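Local structure of soluble lytic murein transglycosylase (Escherichia coli, 1QSA) at residues Y35-Y40 with R389-W394; R291-L296 with K318-Y323. The protein cleaves the glycosidic bonds between N-acetylmuramic acid and N-acetylglucosamine in peptidoglycan, forming a 1,6-anhydro bond in the N-acetylmuramic acid residue. One frame throughout, in Å; residues are numbered along the deposited sequence.

Interaction 1 (Y35-Y40 with R389-W394); sequences YPLYPY and RELMYW. With SO4 (sulfate ion), chain C.
Tyr35 lays the phenolic end of its ring against Glu390, the ring and carboxylate planes 78° apart. With CG anti to the backbone N (chi1 -176°), the end of the ring comes close to helix 383-393. Tyr35 OH donates a hydrogen bond to Glu390 OE1 at 2.5 Å, on the lone pair turned away from the other carboxylate oxygen, and accepts one from Trp394 NE1 at 2.9 Å, which meets it near the indole plane. Tyrosine suits a place where one buried oxygen serves both an acid and an indole N-H. Glu390 OE1 also forms a salt bridge with Arg7.

Beside this polar group apolar carbons meet. Leu37 CG rests 3.6 Å from Glu390 CB, and Leu37 CD1 lies 3.9 Å from Leu391 CD2 and 4.0 Å from Trp394 CD1 at the indole edge. Tyr40 and Leu391 meet tip to tip, Tyr40 OH being 3.8 Å from Leu391 CD1 and hydrogen-bonded to Glu403 of helix 397-408. Arg389, extended from CG to NE, hydrogen-bonds a sulfate, probably from the crystallisation liquor, through NE to O3 (3.1 Å) and NH2 to O2 (3.0 Å); Arg7 also binds it.

The contact helps join the ends of the helical ring: the turn into helix 38-48 meets L-domain helix 383-393, while helix 3-18 adds Tyr10 beside Tyr35 and Trp394.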
loop_
_atom_site.group_PDB
_atom_site.type_symbol
_atom_site.label_atom_id
_atom_site.label_comp_id
_atom_site.label_asym_id
_atom_site.label_seq_id
_atom_site.Cartn_x
_atom_site.Cartn_y
_atom_site.Cartn_z
ATOM N N TYR A 35 -12.618 23.938 25.006
ATOM C CA TYR A 35 -11.982 23.901 23.686
ATOM C C TYR A 35 -12.129 22.479 23.106
ATOM O O TYR A 35 -11.930 21.502 23.831
ATOM C CB TYR A 35 -10.506 24.269 23.819
ATOM C CG TYR A 35 -9.787 24.360 22.491
ATOM C CD1 TYR A 35 -10.212 25.264 21.504
ATOM C CD2 TYR A 35 -8.693 23.540 22.208
ATOM C CE1 TYR A 35 -9.564 25.345 20.269
ATOM C CE2 TYR A 35 -8.036 23.608 20.982
ATOM C CZ TYR A 35 -8.471 24.504 20.012
ATOM O OH TYR A 35 -7.824 24.525 18.808
ATOM N N PRO A 36 -12.489 22.343 21.807
ATOM C CA PRO A 36 -12.654 21.003 21.217
ATOM C C PRO A 36 -11.516 20.024 21.431
ATOM O O PRO A 36 -11.774 18.827 21.581
ATOM C CB PRO A 36 -12.882 21.289 19.730
ATOM C CG PRO A 36 -13.639 22.615 19.767
ATOM C CD PRO A 36 -12.909 23.397 20.860
ATOM N N LEU A 37 -10.281 20.518 21.450
ATOM C CA LEU A 37 -9.146 19.616 21.637
ATOM C C LEU A 37 -8.744 19.326 23.093
ATOM O O LEU A 37 -7.738 18.653 23.335
ATOM C CB LEU A 37 -7.941 20.057 20.799
ATOM C CG LEU A 37 -8.212 20.246 19.294
ATOM C CD1 LEU A 37 -6.900 20.519 18.567
ATOM C CD2 LEU A 37 -8.886 19.023 18.680
ATOM N N TYR A 38 -9.555 19.756 24.058
ATOM C CA TYR A 38 -9.251 19.477 25.467
ATOM C C TYR A 38 -9.026 17.967 25.718
ATOM O O TYR A 38 -8.110 17.604 26.447
ATOM C CB TYR A 38 -10.347 20.035 26.380
ATOM C CG TYR A 38 -10.047 19.832 27.840
ATOM C CD1 TYR A 38 -9.085 20.610 28.495
ATOM C CD2 TYR A 38 -10.694 18.835 28.554
ATOM C CE1 TYR A 38 -8.776 20.385 29.846
ATOM C CE2 TYR A 38 -10.398 18.599 29.895
ATOM C CZ TYR A 38 -9.442 19.371 30.530
ATOM O OH TYR A 38 -9.155 19.097 31.849
ATOM N N PRO A 39 -9.815 17.068 25.081
ATOM C CA PRO A 39 -9.586 15.628 25.320
ATOM C C PRO A 39 -8.158 15.193 24.965
ATOM O O PRO A 39 -7.632 14.251 25.564
ATOM C CB PRO A 39 -10.625 14.958 24.414
ATOM C CG PRO A 39 -11.761 15.934 24.430
ATOM C CD PRO A 39 -11.040 17.271 24.283
ATOM N N TYR A 40 -7.538 15.845 23.979
ATOM C CA TYR A 40 -6.150 15.525 23.621
ATOM C C TYR A 40 -5.195 15.921 24.750
ATOM O O TYR A 40 -4.184 15.252 24.980
ATOM C CB TYR A 40 -5.748 16.174 22.299
ATOM C CG TYR A 40 -6.330 15.483 21.091
ATOM C CD1 TYR A 40 -5.652 14.424 20.475
ATOM C CD2 TYR A 40 -7.552 15.888 20.548
ATOM C CE1 TYR A 40 -6.176 13.787 19.355
ATOM C CE2 TYR A 40 -8.086 15.250 19.410
ATOM C CZ TYR A 40 -7.387 14.199 18.829
ATOM O OH TYR A 40 -7.900 13.542 17.737
ATOM N N ARG A 389 -12.053 20.352 12.713
ATOM C CA ARG A 389 -11.806 21.744 12.349
ATOM C C ARG A 389 -10.559 22.297 13.054
ATOM O O ARG A 389 -9.705 22.907 12.416
ATOM C CB ARG A 389 -13.030 22.604 12.688
ATOM C CG ARG A 389 -12.831 24.103 12.456
ATOM C CD ARG A 389 -14.082 24.893 12.833
ATOM N NE ARG A 389 -13.874 26.336 12.667
ATOM C CZ ARG A 389 -14.630 27.290 13.224
ATOM N NH1 ARG A 389 -15.669 26.982 14.000
ATOM N NH2 ARG A 389 -14.343 28.567 13.000
ATOM N N GLU A 390 -10.438 22.049 14.358
ATOM C CA GLU A 390 -9.277 22.531 15.097
ATOM C C GLU A 390 -8.000 21.871 14.617
ATOM O O GLU A 390 -6.989 22.537 14.454
ATOM C CB GLU A 390 -9.438 22.310 16.607
ATOM C CG GLU A 390 -10.538 23.165 17.220
ATOM C CD GLU A 390 -10.477 24.598 16.717
ATOM O OE1 GLU A 390 -9.486 25.277 17.037
ATOM O OE2 GLU A 390 -11.394 25.032 15.966
ATOM N N LEU A 391 -8.049 20.555 14.417
ATOM C CA LEU A 391 -6.863 19.826 13.964
ATOM C C LEU A 391 -6.373 20.337 12.606
ATOM O O LEU A 391 -5.176 20.542 12.414
ATOM C CB LEU A 391 -7.150 18.331 13.929
ATOM C CG LEU A 391 -7.383 17.694 15.307
ATOM C CD1 LEU A 391 -7.984 16.297 15.129
ATOM C CD2 LEU A 391 -6.052 17.647 16.098
ATOM N N MET A 392 -7.308 20.644 11.709
ATOM C CA MET A 392 -6.931 21.164 10.395
ATOM C C MET A 392 -6.379 22.594 10.538
ATOM O O MET A 392 -5.420 22.965 9.863
ATOM C CB MET A 392 -8.130 21.105 9.431
ATOM C CG MET A 392 -8.552 19.682 9.059
ATOM S SD MET A 392 -7.182 18.716 8.347
ATOM C CE MET A 392 -7.049 19.482 6.726
ATOM N N TYR A 393 -6.945 23.365 11.472
ATOM C CA TYR A 393 -6.479 24.725 11.718
ATOM C C TYR A 393 -5.000 24.714 12.131
ATOM O O TYR A 393 -4.223 25.573 11.709
ATOM C CB TYR A 393 -7.305 25.400 12.808
ATOM C CG TYR A 393 -6.831 26.798 13.096
ATOM C CD1 TYR A 393 -7.101 27.834 12.204
ATOM C CD2 TYR A 393 -6.102 27.093 14.253
ATOM C CE1 TYR A 393 -6.661 29.128 12.458
ATOM C CE2 TYR A 393 -5.660 28.385 14.516
ATOM C CZ TYR A 393 -5.946 29.398 13.612
ATOM O OH TYR A 393 -5.541 30.691 13.858
ATOM N N TRP A 394 -4.606 23.714 12.918
ATOM C CA TRP A 394 -3.215 23.589 13.365
ATOM C C TRP A 394 -2.326 22.785 12.408
ATOM O O TRP A 394 -1.167 22.493 12.732
ATOM C CB TRP A 394 -3.161 22.948 14.761
ATOM C CG TRP A 394 -3.848 23.755 15.828
ATOM C CD1 TRP A 394 -4.928 23.374 16.565
ATOM C CD2 TRP A 394 -3.488 25.067 16.282
ATOM N NE1 TRP A 394 -5.267 24.367 17.453
ATOM C CE2 TRP A 394 -4.402 25.418 17.303
ATOM C CE3 TRP A 394 -2.483 25.982 15.927
ATOM C CZ2 TRP A 394 -4.344 26.650 17.978
ATOM C CZ3 TRP A 394 -2.424 27.214 16.607
ATOM C CH2 TRP A 394 -3.350 27.529 17.617
HETATM S S SO4 C . -11.295 28.583 10.764
HETATM O O1 SO4 C . -10.554 28.521 9.488
HETATM O O2 SO4 C . -12.702 28.961 10.520
HETATM O O3 SO4 C . -11.246 27.249 11.403
HETATM O O4 SO4 C . -10.679 29.612 11.615
#

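Interaction 2 (R291-L296 with K318-Y323); sequences RVRMAL and KDEWRY
Two helices of the alpha-superhelix, 285-298 and 319-331, meet here through the indole of Trp321, which spans much of the 12.8 Å between the axes of the short segments. Its six-membered ring supplies the contact: Val292 CG1 sits 3.6 Å from Trp321 CZ3, and Leu296 CD1 reaches the same carbon at the ring edge, 4.2 Å away. A large flat residue suits so wide a spacing, which smaller side chains would probably not bridge. Trp321 NE1 is hydrogen-bonded to Glu289, on the same helix 285-298, which helps fix the indole.

Arg293 extends from CG to NE and brings its guanidinium beside the indole, with Trp321 CZ2 over one guanidinium face, offset toward the rim; the two planes are 50° apart. Arg293 NH2 and Glu320 OE2 form a long salt bridge of 3.8 Å, and a water fills in for direct contact, accepting from Arg293 NH2 at 2.9 Å and donating to Glu320 OE2 at 2.7 Å. Glu320 CG in turn covers the centre of the Trp321 ring, 3.4 Å above its plane. Arg293 NH2 has a further salt bridge to Glu577 of helix 572-578. A leucine in place of Arg293 would probably strip Glu320 and Glu577 of their shared positive partner and leave the bridging water without its donor.

The segments run 47° apart, in two superhelix helices separated in the chain by helix 301-310, which itself packs on Val292 and Leu296.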
loop_
_atom_site.group_PDB
_atom_site.type_symbol
_atom_site.label_atom_id
_atom_site.label_comp_id
_atom_site.label_asym_id
_atom_site.label_seq_id
_atom_site.Cartn_x
_atom_site.Cartn_y
_atom_site.Cartn_z
ATOM N N ARG A 291 3.351 -12.925 -19.826
ATOM C CA ARG A 291 3.789 -13.338 -21.163
ATOM C C ARG A 291 3.168 -12.435 -22.235
ATOM O O ARG A 291 3.804 -12.142 -23.251
ATOM C CB ARG A 291 3.446 -14.804 -21.416
ATOM C CG ARG A 291 4.008 -15.352 -22.723
ATOM C CD ARG A 291 5.505 -15.114 -22.834
ATOM N NE ARG A 291 6.065 -15.596 -24.104
ATOM C CZ ARG A 291 6.097 -14.885 -25.227
ATOM N NH1 ARG A 291 5.553 -13.670 -25.270
ATOM N NH2 ARG A 291 6.638 -15.413 -26.323
ATOM N N VAL A 292 1.915 -12.024 -22.023
ATOM C CA VAL A 292 1.239 -11.097 -22.942
ATOM C C VAL A 292 2.015 -9.776 -22.922
ATOM O O VAL A 292 2.233 -9.145 -23.969
ATOM C CB VAL A 292 -0.232 -10.814 -22.487
ATOM C CG1 VAL A 292 -0.823 -9.634 -23.245
ATOM C CG2 VAL A 292 -1.103 -12.065 -22.685
ATOM N N ARG A 293 2.428 -9.351 -21.731
ATOM C CA ARG A 293 3.182 -8.100 -21.608
ATOM C C ARG A 293 4.529 -8.180 -22.310
ATOM O O ARG A 293 4.980 -7.184 -22.884
ATOM C CB ARG A 293 3.326 -7.673 -20.144
ATOM C CG ARG A 293 1.989 -7.210 -19.548
ATOM C CD ARG A 293 2.116 -6.561 -18.175
ATOM N NE ARG A 293 0.814 -6.013 -17.776
ATOM C CZ ARG A 293 -0.082 -6.652 -17.020
ATOM N NH1 ARG A 293 0.217 -7.810 -16.451
ATOM N NH2 ARG A 293 -1.252 -6.085 -16.755
ATOM N N MET A 294 5.132 -9.367 -22.319
ATOM C CA MET A 294 6.407 -9.567 -23.016
ATOM C C MET A 294 6.195 -9.345 -24.521
ATOM O O MET A 294 7.019 -8.722 -25.191
ATOM C CB MET A 294 6.952 -10.979 -22.781
ATOM C CG MET A 294 8.207 -11.273 -23.620
ATOM S SD MET A 294 8.895 -12.891 -23.293
ATOM C CE MET A 294 10.036 -12.503 -22.004
ATOM N N ALA A 295 5.088 -9.861 -25.049
ATOM C CA ALA A 295 4.765 -9.681 -26.464
ATOM C C ALA A 295 4.531 -8.199 -26.763
ATOM O O ALA A 295 5.018 -7.677 -27.768
ATOM C CB ALA A 295 3.521 -10.507 -26.828
ATOM N N LEU A 296 3.793 -7.511 -25.886
ATOM C CA LEU A 296 3.532 -6.083 -26.073
ATOM C C LEU A 296 4.820 -5.259 -25.989
ATOM O O LEU A 296 5.012 -4.297 -26.735
ATOM C CB LEU A 296 2.570 -5.555 -25.001
ATOM C CG LEU A 296 1.089 -5.890 -25.181
ATOM C CD1 LEU A 296 0.302 -5.363 -23.972
ATOM C CD2 LEU A 296 0.547 -5.288 -26.475
ATOM N N LYS A 318 -10.879 -7.695 -18.284
ATOM C CA LYS A 318 -10.115 -6.515 -17.863
ATOM C C LYS A 318 -9.952 -5.459 -18.958
ATOM O O LYS A 318 -9.783 -5.796 -20.139
ATOM C CB LYS A 318 -8.749 -6.933 -17.312
ATOM C CG LYS A 318 -8.823 -7.854 -16.093
ATOM C CD LYS A 318 -7.429 -8.298 -15.660
ATOM C CE LYS A 318 -7.487 -9.278 -14.504
ATOM N NZ LYS A 318 -6.126 -9.773 -14.097
ATOM N N ASP A 319 -10.008 -4.187 -18.555
ATOM C CA ASP A 319 -9.871 -3.053 -19.472
ATOM C C ASP A 319 -8.721 -3.232 -20.454
ATOM O O ASP A 319 -8.900 -3.081 -21.660
ATOM C CB ASP A 319 -9.570 -1.760 -18.704
ATOM C CG ASP A 319 -10.789 -1.162 -18.045
ATOM O OD1 ASP A 319 -11.892 -1.750 -18.122
ATOM O OD2 ASP A 319 -10.630 -0.076 -17.450
ATOM N N GLU A 320 -7.533 -3.493 -19.919
ATOM C CA GLU A 320 -6.352 -3.655 -20.758
ATOM C C GLU A 320 -6.487 -4.714 -21.847
ATOM O O GLU A 320 -6.127 -4.462 -23.003
ATOM C CB GLU A 320 -5.090 -3.926 -19.919
ATOM C CG GLU A 320 -5.129 -5.180 -19.028
ATOM C CD GLU A 320 -5.504 -4.884 -17.599
ATOM O OE1 GLU A 320 -6.353 -3.996 -17.369
ATOM O OE2 GLU A 320 -4.984 -5.573 -16.695
ATOM N N TRP A 321 -7.048 -5.872 -21.501
ATOM C CA TRP A 321 -7.163 -6.947 -22.477
ATOM C C TRP A 321 -8.264 -6.699 -23.497
ATOM O O TRP A 321 -8.187 -7.190 -24.626
ATOM C CB TRP A 321 -7.263 -8.304 -21.789
ATOM C CG TRP A 321 -6.155 -8.532 -20.772
ATOM C CD1 TRP A 321 -6.282 -9.162 -19.572
ATOM C CD2 TRP A 321 -4.778 -8.087 -20.847
ATOM N NE1 TRP A 321 -5.086 -9.134 -18.886
ATOM C CE2 TRP A 321 -4.145 -8.484 -19.645
ATOM C CE3 TRP A 321 -4.025 -7.382 -21.805
ATOM C CZ2 TRP A 321 -2.792 -8.203 -19.366
ATOM C CZ3 TRP A 321 -2.675 -7.099 -21.526
ATOM C CH2 TRP A 321 -2.077 -7.513 -20.314
ATOM N N ARG A 322 -9.288 -5.944 -23.105
ATOM C CA ARG A 322 -10.335 -5.580 -24.053
ATOM C C ARG A 322 -9.725 -4.601 -25.072
ATOM O O ARG A 322 -9.936 -4.736 -26.285
ATOM C CB ARG A 322 -11.522 -4.941 -23.339
ATOM C CG ARG A 322 -12.311 -5.942 -22.510
ATOM C CD ARG A 322 -13.354 -5.255 -21.662
ATOM N NE ARG A 322 -14.423 -4.672 -22.466
ATOM C CZ ARG A 322 -15.199 -3.667 -22.066
ATOM N NH1 ARG A 322 -15.014 -3.104 -20.880
ATOM N NH2 ARG A 322 -16.148 -3.205 -22.870
ATOM N N TYR A 323 -8.919 -3.649 -24.592
ATOM C CA TYR A 323 -8.290 -2.699 -25.508
ATOM C C TYR A 323 -7.353 -3.424 -26.467
ATOM O O TYR A 323 -7.386 -3.163 -27.669
ATOM C CB TYR A 323 -7.481 -1.609 -24.775
ATOM C CG TYR A 323 -6.736 -0.714 -25.765
ATOM C CD1 TYR A 323 -7.386 0.337 -26.419
ATOM C CD2 TYR A 323 -5.402 -0.976 -26.105
ATOM C CE1 TYR A 323 -6.730 1.099 -27.397
ATOM C CE2 TYR A 323 -4.744 -0.226 -27.072
ATOM C CZ TYR A 323 -5.409 0.805 -27.714
ATOM O OH TYR A 323 -4.762 1.540 -28.665
HETATM O O HOH W 1 -3.547 -7.607 -15.716
#

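How the interactions relate
Interactions 1 and 2 lie on opposite sides of the chain's centre, with their own centres 50 Å apart and nearest atoms about 31 Å apart, so neither touches the other. They differ in span. Interaction 1 joins segments 349 residues apart, bringing the N-terminal region of the chain against the L domain, whereas interaction 2 joins segments only 22 residues apart, and both of its segments lie within the long span whose ends interaction 1 joins. One is therefore a long-range closure, the other a local step of the superhelix. Both lie away from Glu478, the predicted active-site residue; interaction 2 nevertheless touches helix 572-578 through Glu577, tying the superhelix to a C-terminal helix.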